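Glycoside hydrolase family protein (Novosphingobium sp. PP1Y, PDB 6Q2F) probably hydrolyses terminal alpha-L-rhamnose from glycosides, acting as an alpha-L-rhamnosidase. Local coordinates at residues E918-V923 / E949-L954; K926-W931 / E939-R944; P757-Y762 / V877-T882; I904-N909 / D959-V964. All blocks are in the same frame, centred on the assembly; numbering follows the deposited sequence.

Overall arrangement
All four contacts reach one curled antiparallel sheet. Interaction 3 comes first along the chain and closes before the others open; it ties the loop ahead of strand 762-765, which belongs to a separate mixed sheet, to the entry into strand 881-884. The other three are nested: 904-909/959-964 encloses 918-923/949-954, which encloses the hairpin of interaction 2. Centres of interactions 1 and 2 lie about 10 Å apart, and interaction 4 lies about 13 Å from each, centre to centre; interactions 2 and 3, about 20 Å apart between centres, do not touch. Because the sheet curls, Phe-921 of interaction 1 packs on Tyr-905 of interaction 4, so strands distant in pairing order share one interior.

Interaction 1 (E918-V923 / E949-L954); sequences EAHFRV and ETVVPL
His-920 and Glu-949 reach out side by side, and the imidazole ND1 donates to Glu-949 OE1 at 2.7 Å. The oxygen lies close to the ring plane, yet the ring meets the carboxylate from above its plane, the two flat groups being turned 52° apart. Val-951 covers one face of the imidazole in a CH-pi contact, its CG2 standing 4.1 Å from the ring centroid. Glu-949 gets there by holding CG in the crowded position between N and the carbonyl carbon (chi1 65°) and running extended beyond it. An alanine in place of His-920 would probably leave the Glu-949 carboxylate without this donor and Val-951 without its flat partner. Behind the side chains, strands 915-921 and 949-956 are antiparallel neighbours in the sheet, their register fixed by two hydrogen-bonded pairs, Ala-919 with Val-952 and Phe-921 with Thr-950. Past the last pair, Thr-950 OG1 donates to Val-923 O at 2.7 Å. On the buried face Phe-921 CE1 rests 3.9 Å from Val-952 CG2, and the ring also meets Tyr-905, Phe-966 and Phe-881. On the more exposed face, the close carboxylate is likely to favour a protonated, positively charged imidazole at His-920.

Interaction 2 (K926-W931 / E939-R944); sequences KQPELW and EPISYR
Two backbone hydrogen bonds hold one end of this contact: Leu-930 N donates to Glu-939 O at 2.9 Å and Glu-939 N to Leu-930 O at 2.8 Å. Both approach in the carbonyl plane but are bent at the hydrogen, the second to 138°. They make an antiparallel hydrogen-bonded pair in the beta hairpin of strands 926-932 and 937-946. The second strand is interrupted, and from Ile-941 onward side chains do the joining. Among the apolar contacts, Ile-941 sends its two branches to different partners: CD1 reaches Leu-930 CD1 at 3.8 Å, while CG2 lies 3.9 Å from Pro-928 CG. Pro-928 then meets Tyr-943 in a CH-pi contact, CD sitting over one face of the phenol 3.7 Å from the centroid, displaced toward the rim. Tyr-943 offers that face because its CG sits between N and the carbonyl carbon (chi1 68°). Further along the same ring, Gln-927 CB touches Tyr-943 OH at 3.6 Å. Polar ends find their partners beyond the two segments: Tyr-943 OH bonds Arg-972 O, Glu-929 OE2 forms a salt bridge with Lys-968 NZ, and Glu-939 OE1 pairs with His-932 NE2.

Interaction 3 (P757-Y762 / V877-T882); sequences PVRYAY and VAPDFT
The carbonyl oxygen of Arg-759 points at the start of strand 881-884 and accepts two N-H groups, a nearly straight bond (171°) from Phe-881 N at 3.1 Å and a weak, bent one from Asp-880 N. Next to it, the Tyr-760 ring runs back along 877-879, and its OH donates to Val-877 O at 2.6 Å, in the carbonyl plane. Pro-879 lies over one face of the phenol, its CA 4.0 Å from the ring centroid. Replacing Tyr-760 by an alanine would probably cost Val-877 O this donor and strip Pro-879 CA of its aromatic partner. The contact is a seam between two parts of the fold: 757-762 leads into strand 762-765 of a mixed sheet, whereas 877-882 follows helix 868-874 and enters the antiparallel sheet. Pro-879 also serves Arg-759, laying CG over a guanidinium face at 3.4 Å from NH1. Arg-759 NE forms a salt bridge with Glu-869. One water accepts from Arg-759 NH1 at 2.7 Å and also bonds Thr-882 OG1. A second water accepts from Ala-761 N and donates to Asp-880 OD2, which is bonded as well to His-896 ND1, while OD1 takes Tyr-905 OH.

Interaction 4 (I904-N909 / D959-V964); sequences IYYLVN and DEAVFV
Tyr-905 O is gripped twice from the facing strand: Val-964 N donates to it at 2.8 Å, in the carbonyl plane, and Phe-963 CA adds a CA-H...O contact at 3.3 Å. The same antiparallel pattern repeats two residues along, at the next hydrogen-bonded pair, where Leu-907 N donates to Val-962 O nearly along the C=O axis, and it runs on past the strand, where Asn-909 N donates to Glu-960 O at 3.0 Å. Side chains fill in on both faces. On one, Tyr-906, with CG anti to N (chi1 -179°), crosses Phe-963 obliquely; the ring planes are 35° apart and Tyr-906 CD1 stands over the Phe-963 face, 3.3 Å from CZ, so the two rings are closely packed. Ile-904 CG2 meets the edge of that phenyl ring at CD2, and Ala-961 CB touches Tyr-906 OH at 3.5 Å. On the other face Leu-907 CD1 rests 4.1 Å from Val-964 CG2. Beyond the segments, Asp-959 forms a salt bridge with Arg-614. Helix 657-670 packs on Tyr-906 and Ala-961, helix 712-726 on Ala-961 and Phe-963, and the two strands are flanked by strand 894-899 next to 902-908 and by strand 926-932 next to 961-967.

Interaction 1 (E918-V923 / E949-L954)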
loop_
_atom_site.group_PDB
_atom_site.type_symbol
_atom_site.label_atom_id
_atom_site.label_comp_id
_atom_site.label_asym_id
_atom_site.label_seq_id
_atom_site.Cartn_x
_atom_site.Cartn_y
_atom_site.Cartn_z
ATOM N N GLU A 918 0.112 -2.340 34.634
ATOM C CA GLU A 918 1.292 -3.117 34.979
ATOM C C GLU A 918 1.706 -3.848 33.712
ATOM O O GLU A 918 0.942 -4.669 33.189
ATOM C CB GLU A 918 1.026 -4.090 36.133
ATOM C CG GLU A 918 0.836 -3.409 37.495
ATOM C CD GLU A 918 1.634 -4.079 38.612
ATOM O OE1 GLU A 918 1.460 -5.299 38.842
ATOM O OE2 GLU A 918 2.450 -3.379 39.247
ATOM N N ALA A 919 2.887 -3.519 33.202
ATOM C CA ALA A 919 3.353 -4.028 31.918
ATOM C C ALA A 919 4.294 -5.202 32.153
ATOM O O ALA A 919 5.213 -5.103 32.976
ATOM C CB ALA A 919 4.059 -2.933 31.119
ATOM N N HIS A 920 4.051 -6.309 31.438
ATOM C CA HIS A 920 4.801 -7.560 31.576
ATOM C C HIS A 920 5.634 -7.781 30.327
ATOM O O HIS A 920 5.082 -7.890 29.231
ATOM C CB HIS A 920 3.871 -8.764 31.774
ATOM C CG HIS A 920 3.085 -8.725 33.049
ATOM N ND1 HIS A 920 3.158 -9.721 34.001
ATOM C CD2 HIS A 920 2.215 -7.805 33.531
ATOM C CE1 HIS A 920 2.374 -9.411 35.018
ATOM N NE2 HIS A 920 1.777 -8.263 34.751
ATOM N N PHE A 921 6.951 -7.862 30.493
ATOM C CA PHE A 921 7.865 -8.075 29.383
ATOM C C PHE A 921 8.579 -9.402 29.589
ATOM O O PHE A 921 8.992 -9.729 30.715
ATOM C CB PHE A 921 8.881 -6.939 29.265
ATOM C CG PHE A 921 8.260 -5.576 29.197
ATOM C CD1 PHE A 921 7.888 -4.918 30.353
ATOM C CD2 PHE A 921 8.047 -4.952 27.977
ATOM C CE1 PHE A 921 7.318 -3.665 30.295
ATOM C CE2 PHE A 921 7.477 -3.700 27.910
ATOM C CZ PHE A 921 7.105 -3.056 29.073
ATOM N N ARG A 922 8.705 -10.173 28.504
ATOM C CA ARG A 922 9.416 -11.450 28.548
ATOM C C ARG A 922 10.918 -11.172 28.475
ATOM O O ARG A 922 11.588 -11.388 27.465
ATOM C CB ARG A 922 8.957 -12.362 27.418
ATOM C CG ARG A 922 9.536 -13.787 27.477
ATOM C CD ARG A 922 9.083 -14.597 26.251
ATOM N NE ARG A 922 9.557 -14.010 25.000
ATOM C CZ ARG A 922 8.933 -14.116 23.827
ATOM N NH1 ARG A 922 7.775 -14.757 23.737
ATOM N NH2 ARG A 922 9.459 -13.560 22.748
ATOM N N VAL A 923 11.448 -10.642 29.575
ATOM C CA VAL A 923 12.868 -10.327 29.664
ATOM C C VAL A 923 13.247 -10.332 31.133
ATOM O O VAL A 923 12.411 -10.141 32.016
ATOM C CB VAL A 923 13.233 -8.970 29.009
ATOM C CG1 VAL A 923 12.503 -7.833 29.714
ATOM C CG2 VAL A 923 14.745 -8.709 29.047
ATOM N N GLU A 949 9.871 -12.971 33.738
ATOM C CA GLU A 949 9.341 -11.729 33.195
ATOM C C GLU A 949 9.753 -10.561 34.078
ATOM O O GLU A 949 10.140 -10.733 35.232
ATOM C CB GLU A 949 7.814 -11.768 33.092
ATOM C CG GLU A 949 7.184 -11.850 34.483
ATOM C CD GLU A 949 5.683 -11.702 34.486
ATOM O OE1 GLU A 949 5.100 -11.475 33.408
ATOM O OE2 GLU A 949 5.093 -11.822 35.587
ATOM N N THR A 950 9.657 -9.364 33.515
ATOM C CA THR A 950 9.823 -8.124 34.253
ATOM C C THR A 950 8.481 -7.409 34.249
ATOM O O THR A 950 7.849 -7.284 33.197
ATOM C CB THR A 950 10.912 -7.247 33.628
ATOM O OG1 THR A 950 12.157 -7.955 33.655
ATOM C CG2 THR A 950 11.066 -5.916 34.400
ATOM N N VAL A 951 8.047 -6.964 35.408
ATOM C CA VAL A 951 6.798 -6.251 35.544
ATOM C C VAL A 951 7.107 -4.800 35.854
ATOM O O VAL A 951 7.842 -4.497 36.753
ATOM C CB VAL A 951 5.899 -6.845 36.619
ATOM C CG1 VAL A 951 4.536 -6.237 36.564
ATOM C CG2 VAL A 951 5.796 -8.331 36.455
ATOM N N VAL A 952 6.546 -3.904 35.067
ATOM C CA VAL A 952 6.813 -2.501 35.237
ATOM C C VAL A 952 5.554 -1.718 35.347
ATOM O O VAL A 952 4.726 -1.816 34.493
ATOM C CB VAL A 952 7.586 -1.973 34.033
ATOM C CG1 VAL A 952 7.941 -0.521 34.194
ATOM C CG2 VAL A 952 8.821 -2.790 33.816
ATOM N N PRO A 953 5.382 -0.916 36.378
ATOM C CA PRO A 953 4.165 -0.114 36.442
ATOM C C PRO A 953 4.345 1.079 35.506
ATOM O O PRO A 953 5.317 1.766 35.602
ATOM C CB PRO A 953 4.102 0.324 37.883
ATOM C CG PRO A 953 5.486 0.255 38.361
ATOM C CD PRO A 953 6.142 -0.855 37.622
ATOM N N LEU A 954 3.410 1.300 34.616
ATOM C CA LEU A 954 3.523 2.368 33.634
ATOM C C LEU A 954 2.305 3.264 33.704
ATOM O O LEU A 954 1.172 2.785 33.813
ATOM C CB LEU A 954 3.650 1.828 32.204
ATOM C CG LEU A 954 4.967 1.182 31.790
ATOM C CD1 LEU A 954 4.855 0.792 30.340
ATOM C CD2 LEU A 954 6.122 2.148 31.990
#

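Interaction 2 (K926-W931 / E939-R944)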
loop_
_atom_site.group_PDB
_atom_site.type_symbol
_atom_site.label_atom_id
_atom_site.label_comp_id
_atom_site.label_asym_id
_atom_site.label_seq_id
_atom_site.Cartn_x
_atom_site.Cartn_y
_atom_site.Cartn_z
ATOM N N LYS A 926 17.730 -7.325 33.302
ATOM C CA LYS A 926 17.965 -5.961 32.844
ATOM C C LYS A 926 17.138 -4.980 33.668
ATOM O O LYS A 926 15.985 -5.258 33.997
ATOM C CB LYS A 926 17.621 -5.817 31.352
ATOM C CG LYS A 926 18.470 -6.683 30.404
ATOM C CD LYS A 926 19.877 -6.096 30.224
ATOM C CE LYS A 926 20.602 -6.747 29.026
ATOM N NZ LYS A 926 21.979 -6.201 28.819
ATOM N N GLN A 927 17.704 -3.821 33.985
ATOM C CA GLN A 927 16.893 -2.821 34.659
ATOM C C GLN A 927 16.270 -1.908 33.626
ATOM O O GLN A 927 16.999 -1.217 32.900
ATOM C CB GLN A 927 17.670 -2.030 35.696
ATOM C CG GLN A 927 18.940 -1.365 35.293
ATOM C CD GLN A 927 19.395 -0.440 36.394
ATOM O OE1 GLN A 927 18.569 0.199 37.037
ATOM N NE2 GLN A 927 20.700 -0.402 36.658
ATOM N N PRO A 928 14.953 -1.911 33.493
ATOM C CA PRO A 928 14.318 -1.142 32.424
ATOM C C PRO A 928 14.471 0.342 32.672
ATOM O O PRO A 928 14.616 0.785 33.808
ATOM C CB PRO A 928 12.850 -1.578 32.496
ATOM C CG PRO A 928 12.667 -2.066 33.902
ATOM C CD PRO A 928 13.983 -2.623 34.337
ATOM N N GLU A 929 14.464 1.104 31.581
ATOM C CA GLU A 929 14.377 2.555 31.632
ATOM C C GLU A 929 13.405 3.014 30.560
ATOM O O GLU A 929 13.295 2.389 29.498
ATOM C CB GLU A 929 15.735 3.221 31.397
ATOM C CG GLU A 929 16.711 3.102 32.557
ATOM C CD GLU A 929 18.006 3.864 32.299
ATOM O OE1 GLU A 929 18.418 3.960 31.118
ATOM O OE2 GLU A 929 18.596 4.380 33.275
ATOM N N LEU A 930 12.684 4.097 30.851
ATOM C CA LEU A 930 11.883 4.744 29.816
ATOM C C LEU A 930 12.744 5.708 29.017
ATOM O O LEU A 930 13.448 6.543 29.594
ATOM C CB LEU A 930 10.703 5.509 30.411
ATOM C CG LEU A 930 9.728 4.741 31.283
ATOM C CD1 LEU A 930 8.620 5.672 31.768
ATOM C CD2 LEU A 930 9.178 3.555 30.530
ATOM N N TRP A 931 12.676 5.605 27.688
ATOM C CA TRP A 931 13.316 6.559 26.790
ATOM C C TRP A 931 12.245 7.361 26.073
ATOM O O TRP A 931 11.319 6.789 25.498
ATOM C CB TRP A 931 14.214 5.862 25.767
ATOM C CG TRP A 931 15.430 5.224 26.341
ATOM C CD1 TRP A 931 15.562 4.674 27.583
ATOM C CD2 TRP A 931 16.703 5.062 25.693
ATOM N NE1 TRP A 931 16.838 4.185 27.751
ATOM C CE2 TRP A 931 17.555 4.406 26.606
ATOM C CE3 TRP A 931 17.207 5.426 24.436
ATOM C CZ2 TRP A 931 18.877 4.096 26.305
ATOM C CZ3 TRP A 931 18.523 5.115 24.131
ATOM C CH2 TRP A 931 19.346 4.453 25.063
ATOM N N GLU A 939 14.814 7.825 31.675
ATOM C CA GLU A 939 14.277 8.031 32.996
ATOM C C GLU A 939 14.198 6.674 33.680
ATOM O O GLU A 939 13.806 5.685 33.041
ATOM C CB GLU A 939 12.893 8.687 32.888
ATOM C CG GLU A 939 11.974 8.568 34.074
ATOM C CD GLU A 939 10.578 9.079 33.739
ATOM O OE1 GLU A 939 10.296 9.251 32.526
ATOM O OE2 GLU A 939 9.771 9.312 34.661
ATOM N N PRO A 940 14.601 6.588 34.945
ATOM C CA PRO A 940 14.494 5.325 35.673
ATOM C C PRO A 940 13.046 5.029 36.029
ATOM O O PRO A 940 12.193 5.915 36.086
ATOM C CB PRO A 940 15.334 5.556 36.939
ATOM C CG PRO A 940 15.968 6.916 36.777
ATOM C CD PRO A 940 15.146 7.663 35.783
ATOM N N ILE A 941 12.781 3.745 36.273
ATOM C CA ILE A 941 11.423 3.271 36.485
ATOM C C ILE A 941 11.473 2.135 37.503
ATOM O O ILE A 941 12.490 1.454 37.646
ATOM C CB ILE A 941 10.774 2.858 35.131
ATOM C CG1 ILE A 941 9.248 2.825 35.238
ATOM C CG2 ILE A 941 11.325 1.540 34.596
ATOM C CD1 ILE A 941 8.621 4.195 35.261
ATOM N N SER A 942 10.392 1.979 38.259
ATOM C CA SER A 942 10.266 0.866 39.188
ATOM C C SER A 942 10.001 -0.423 38.422
ATOM O O SER A 942 9.400 -0.405 37.349
ATOM C CB SER A 942 9.136 1.120 40.187
ATOM O OG SER A 942 9.465 2.184 41.055
ATOM N N TYR A 943 10.453 -1.546 38.979
ATOM C CA TYR A 943 10.271 -2.816 38.292
ATOM C C TYR A 943 10.455 -3.963 39.275
ATOM O O TYR A 943 11.065 -3.808 40.335
ATOM C CB TYR A 943 11.253 -2.975 37.116
ATOM C CG TYR A 943 12.696 -3.115 37.551
ATOM C CD1 TYR A 943 13.489 -1.992 37.742
ATOM C CD2 TYR A 943 13.258 -4.363 37.796
ATOM C CE1 TYR A 943 14.804 -2.103 38.150
ATOM C CE2 TYR A 943 14.570 -4.485 38.217
ATOM C CZ TYR A 943 15.338 -3.349 38.394
ATOM O OH TYR A 943 16.647 -3.461 38.811
ATOM N N ARG A 944 9.950 -5.132 38.877
ATOM C CA ARG A 944 10.183 -6.384 39.582
ATOM C C ARG A 944 10.477 -7.467 38.561
ATOM O O ARG A 944 9.720 -7.638 37.595
ATOM C CB ARG A 944 8.979 -6.783 40.451
ATOM C CG ARG A 944 8.747 -8.275 40.513
ATOM C CD ARG A 944 7.761 -8.647 41.607
ATOM N NE ARG A 944 8.374 -8.649 42.933
ATOM C CZ ARG A 944 8.833 -9.738 43.540
ATOM N NH1 ARG A 944 8.747 -10.920 42.939
ATOM N NH2 ARG A 944 9.370 -9.647 44.754
#

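Interaction 3 (P757-Y762 / V877-T882)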
loop_
_atom_site.group_PDB
_atom_site.type_symbol
_atom_site.label_atom_id
_atom_site.label_comp_id
_atom_site.label_asym_id
_atom_site.label_seq_id
_atom_site.Cartn_x
_atom_site.Cartn_y
_atom_site.Cartn_z
ATOM N N PRO A 757 -1.600 -13.155 16.506
ATOM C CA PRO A 757 -1.436 -13.023 17.957
ATOM C C PRO A 757 -1.510 -11.559 18.391
ATOM O O PRO A 757 -1.370 -10.626 17.594
ATOM C CB PRO A 757 -0.047 -13.610 18.207
ATOM C CG PRO A 757 0.689 -13.380 16.902
ATOM C CD PRO A 757 -0.342 -13.514 15.814
ATOM N N VAL A 758 -1.751 -11.358 19.682
ATOM C CA VAL A 758 -1.779 -10.027 20.279
ATOM C C VAL A 758 -0.599 -9.812 21.222
ATOM O O VAL A 758 0.084 -8.790 21.155
ATOM C CB VAL A 758 -3.117 -9.777 21.008
ATOM C CG1 VAL A 758 -3.064 -8.456 21.769
ATOM C CG2 VAL A 758 -4.267 -9.770 20.002
ATOM N N ARG A 759 -0.346 -10.774 22.104
ATOM C CA ARG A 759 0.705 -10.686 23.110
ATOM C C ARG A 759 2.047 -11.176 22.591
ATOM O O ARG A 759 3.036 -11.150 23.334
ATOM C CB ARG A 759 0.274 -11.473 24.358
ATOM C CG ARG A 759 -1.109 -11.027 24.881
ATOM C CD ARG A 759 -1.556 -11.837 26.109
ATOM N NE ARG A 759 -1.524 -13.273 25.858
ATOM C CZ ARG A 759 -1.400 -14.200 26.803
ATOM N NH1 ARG A 759 -1.289 -13.845 28.076
ATOM N NH2 ARG A 759 -1.379 -15.484 26.470
ATOM N N TYR A 760 2.094 -11.584 21.324
ATOM C CA TYR A 760 3.302 -11.977 20.624
ATOM C C TYR A 760 3.374 -11.212 19.306
ATOM O O TYR A 760 2.346 -10.948 18.679
ATOM C CB TYR A 760 3.304 -13.492 20.309
ATOM C CG TYR A 760 3.018 -14.408 21.484
ATOM C CD1 TYR A 760 1.733 -14.544 21.982
ATOM C CD2 TYR A 760 4.032 -15.175 22.055
ATOM C CE1 TYR A 760 1.462 -15.396 23.050
ATOM C CE2 TYR A 760 3.777 -16.028 23.103
ATOM C CZ TYR A 760 2.491 -16.126 23.600
ATOM O OH TYR A 760 2.241 -16.972 24.661
ATOM N N ALA A 761 4.582 -10.866 18.876
ATOM C CA ALA A 761 4.715 -10.200 17.589
ATOM C C ALA A 761 4.749 -11.226 16.459
ATOM O O ALA A 761 5.018 -12.411 16.669
ATOM C CB ALA A 761 5.975 -9.333 17.541
ATOM N N TYR A 762 4.463 -10.756 15.247
ATOM C CA TYR A 762 4.423 -11.648 14.103
ATOM C C TYR A 762 4.886 -10.928 12.848
ATOM O O TYR A 762 4.839 -9.696 12.751
ATOM C CB TYR A 762 3.023 -12.230 13.870
ATOM C CG TYR A 762 1.963 -11.229 13.458
ATOM C CD1 TYR A 762 1.335 -10.416 14.405
ATOM C CD2 TYR A 762 1.549 -11.135 12.134
ATOM C CE1 TYR A 762 0.345 -9.505 14.034
ATOM C CE2 TYR A 762 0.570 -10.242 11.757
ATOM C CZ TYR A 762 -0.027 -9.420 12.704
ATOM O OH TYR A 762 -1.015 -8.541 12.316
ATOM N N VAL A 877 5.467 -21.248 25.414
ATOM C CA VAL A 877 6.073 -19.991 24.992
ATOM C C VAL A 877 5.338 -18.860 25.696
ATOM O O VAL A 877 4.173 -18.584 25.394
ATOM C CB VAL A 877 6.040 -19.821 23.469
ATOM C CG1 VAL A 877 6.646 -18.482 23.081
ATOM C CG2 VAL A 877 6.819 -20.944 22.813
ATOM N N ALA A 878 6.024 -18.198 26.626
ATOM C CA ALA A 878 5.409 -17.130 27.401
ATOM C C ALA A 878 5.110 -15.916 26.513
ATOM O O ALA A 878 5.828 -15.650 25.549
ATOM C CB ALA A 878 6.322 -16.710 28.557
ATOM N N PRO A 879 4.054 -15.168 26.829
ATOM C CA PRO A 879 3.778 -13.917 26.104
ATOM C C PRO A 879 4.981 -12.988 26.109
ATOM O O PRO A 879 5.688 -12.863 27.109
ATOM C CB PRO A 879 2.617 -13.295 26.885
ATOM C CG PRO A 879 2.057 -14.389 27.735
ATOM C CD PRO A 879 3.149 -15.382 27.972
ATOM N N ASP A 880 5.204 -12.320 24.974
ATOM C CA ASP A 880 6.288 -11.348 24.911
ATOM C C ASP A 880 5.915 -10.069 25.640
ATOM O O ASP A 880 6.698 -9.551 26.453
ATOM C CB ASP A 880 6.640 -11.052 23.454
ATOM C CG ASP A 880 7.988 -10.374 23.308
ATOM O OD1 ASP A 880 8.734 -10.338 24.309
ATOM O OD2 ASP A 880 8.303 -9.890 22.186
ATOM N N PHE A 881 4.732 -9.524 25.349
ATOM C CA PHE A 881 4.266 -8.316 26.018
ATOM C C PHE A 881 2.797 -8.473 26.347
ATOM O O PHE A 881 1.993 -8.843 25.489
ATOM C CB PHE A 881 4.466 -7.048 25.171
ATOM C CG PHE A 881 3.794 -5.823 25.760
ATOM C CD1 PHE A 881 4.310 -5.202 26.881
ATOM C CD2 PHE A 881 2.630 -5.327 25.210
ATOM C CE1 PHE A 881 3.680 -4.099 27.443
ATOM C CE2 PHE A 881 2.000 -4.224 25.754
ATOM C CZ PHE A 881 2.526 -3.607 26.872
ATOM N N THR A 882 2.450 -8.180 27.590
ATOM C CA THR A 882 1.059 -8.127 28.001
ATOM C C THR A 882 0.959 -7.154 29.165
ATOM O O THR A 882 1.968 -6.647 29.658
ATOM C CB THR A 882 0.519 -9.502 28.387
ATOM O OG1 THR A 882 -0.909 -9.426 28.481
ATOM C CG2 THR A 882 1.091 -9.920 29.735
HETATM O O HOH W 1 -2.295 -11.634 29.304
HETATM O O HOH W 2 6.995 -11.562 20.152
#

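Interaction 4 (I904-N909 / D959-V964)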
loop_
_atom_site.group_PDB
_atom_site.type_symbol
_atom_site.label_atom_id
_atom_site.label_comp_id
_atom_site.label_asym_id
_atom_site.label_seq_id
_atom_site.Cartn_x
_atom_site.Cartn_y
_atom_site.Cartn_z
ATOM N N ILE A 904 14.530 -3.592 23.403
ATOM C CA ILE A 904 13.806 -2.333 23.324
ATOM C C ILE A 904 12.361 -2.671 23.003
ATOM O O ILE A 904 12.092 -3.297 21.975
ATOM C CB ILE A 904 14.378 -1.400 22.253
ATOM C CG1 ILE A 904 15.838 -1.071 22.547
ATOM C CG2 ILE A 904 13.525 -0.133 22.165
ATOM C CD1 ILE A 904 16.515 -0.457 21.336
ATOM N N TYR A 905 11.439 -2.296 23.895
ATOM C CA TYR A 905 10.014 -2.403 23.618
ATOM C C TYR A 905 9.459 -1.029 23.308
ATOM O O TYR A 905 9.775 -0.055 23.991
ATOM C CB TYR A 905 9.246 -3.020 24.790
ATOM C CG TYR A 905 9.491 -4.488 24.972
ATOM C CD1 TYR A 905 10.611 -4.932 25.666
ATOM C CD2 TYR A 905 8.609 -5.436 24.470
ATOM C CE1 TYR A 905 10.859 -6.279 25.858
ATOM C CE2 TYR A 905 8.856 -6.802 24.655
ATOM C CZ TYR A 905 9.982 -7.206 25.359
ATOM O OH TYR A 905 10.254 -8.536 25.570
ATOM N N TYR A 906 8.665 -0.955 22.249
ATOM C CA TYR A 906 7.957 0.256 21.871
ATOM C C TYR A 906 6.487 0.025 22.144
ATOM O O TYR A 906 5.925 -0.947 21.644
ATOM C CB TYR A 906 8.179 0.572 20.390
ATOM C CG TYR A 906 7.503 1.833 19.891
ATOM C CD1 TYR A 906 7.810 3.078 20.428
ATOM C CD2 TYR A 906 6.571 1.780 18.871
ATOM C CE1 TYR A 906 7.205 4.244 19.949
ATOM C CE2 TYR A 906 5.964 2.930 18.393
ATOM C CZ TYR A 906 6.289 4.151 18.919
ATOM O OH TYR A 906 5.671 5.283 18.406
ATOM N N LEU A 907 5.872 0.922 22.918
ATOM C CA LEU A 907 4.471 0.825 23.312
ATOM C C LEU A 907 3.716 2.076 22.870
ATOM O O LEU A 907 4.231 3.198 22.989
ATOM C CB LEU A 907 4.328 0.682 24.831
ATOM C CG LEU A 907 5.147 -0.360 25.603
ATOM C CD1 LEU A 907 4.674 -0.433 27.059
ATOM C CD2 LEU A 907 5.015 -1.718 24.957
ATOM N N VAL A 908 2.478 1.900 22.403
ATOM C CA VAL A 908 1.623 3.034 22.057
ATOM C C VAL A 908 0.258 2.831 22.688
ATOM O O VAL A 908 -0.429 1.850 22.377
ATOM C CB VAL A 908 1.467 3.217 20.546
ATOM C CG1 VAL A 908 0.624 4.495 20.280
ATOM C CG2 VAL A 908 2.831 3.294 19.894
ATOM N N ASN A 909 -0.145 3.764 23.550
ATOM C CA ASN A 909 -1.497 3.768 24.101
ATOM C C ASN A 909 -2.422 4.373 23.056
ATOM O O ASN A 909 -2.547 5.593 22.938
ATOM C CB ASN A 909 -1.556 4.543 25.414
ATOM C CG ASN A 909 -2.974 4.842 25.842
ATOM O OD1 ASN A 909 -3.885 4.067 25.581
ATOM N ND2 ASN A 909 -3.169 5.982 26.516
ATOM N N ASP A 959 -2.619 8.638 23.934
ATOM C CA ASP A 959 -1.774 8.623 22.739
ATOM C C ASP A 959 -0.282 8.677 23.068
ATOM O O ASP A 959 0.537 8.962 22.188
ATOM C CB ASP A 959 -2.121 9.765 21.774
ATOM C CG ASP A 959 -3.526 9.668 21.223
ATOM O OD1 ASP A 959 -4.048 8.545 21.076
ATOM O OD2 ASP A 959 -4.107 10.734 20.915
ATOM N N GLU A 960 0.119 8.425 24.309
ATOM C CA GLU A 960 1.544 8.412 24.586
ATOM C C GLU A 960 2.209 7.215 23.912
ATOM O O GLU A 960 1.662 6.107 23.871
ATOM C CB GLU A 960 1.842 8.373 26.083
ATOM C CG GLU A 960 3.350 8.481 26.354
ATOM C CD GLU A 960 3.687 8.566 27.829
ATOM O OE1 GLU A 960 2.746 8.677 28.636
ATOM O OE2 GLU A 960 4.887 8.511 28.168
ATOM N N ALA A 961 3.392 7.463 23.373
ATOM C CA ALA A 961 4.287 6.455 22.856
ATOM C C ALA A 961 5.569 6.523 23.663
ATOM O O ALA A 961 6.060 7.612 23.950
ATOM C CB ALA A 961 4.580 6.694 21.366
ATOM N N VAL A 962 6.130 5.368 24.015
ATOM C CA VAL A 962 7.315 5.376 24.857
ATOM C C VAL A 962 8.120 4.118 24.606
ATOM O O VAL A 962 7.583 3.078 24.220
ATOM C CB VAL A 962 6.938 5.517 26.351
ATOM C CG1 VAL A 962 6.380 4.200 26.899
ATOM C CG2 VAL A 962 8.131 6.013 27.168
ATOM N N PHE A 963 9.421 4.221 24.829
ATOM C CA PHE A 963 10.301 3.078 24.726
ATOM C C PHE A 963 10.633 2.588 26.128
ATOM O O PHE A 963 11.011 3.383 26.998
ATOM C CB PHE A 963 11.556 3.462 23.942
ATOM C CG PHE A 963 11.289 3.765 22.487
ATOM C CD1 PHE A 963 10.898 5.037 22.083
ATOM C CD2 PHE A 963 11.417 2.770 21.531
ATOM C CE1 PHE A 963 10.643 5.315 20.739
ATOM C CE2 PHE A 963 11.174 3.031 20.180
ATOM C CZ PHE A 963 10.791 4.301 19.781
ATOM N N VAL A 964 10.428 1.299 26.361
ATOM C CA VAL A 964 10.867 0.645 27.590
ATOM C C VAL A 964 12.109 -0.144 27.204
ATOM O O VAL A 964 12.045 -1.106 26.431
ATOM C CB VAL A 964 9.771 -0.230 28.211
ATOM C CG1 VAL A 964 10.185 -0.713 29.623
ATOM C CG2 VAL A 964 8.475 0.562 28.320
#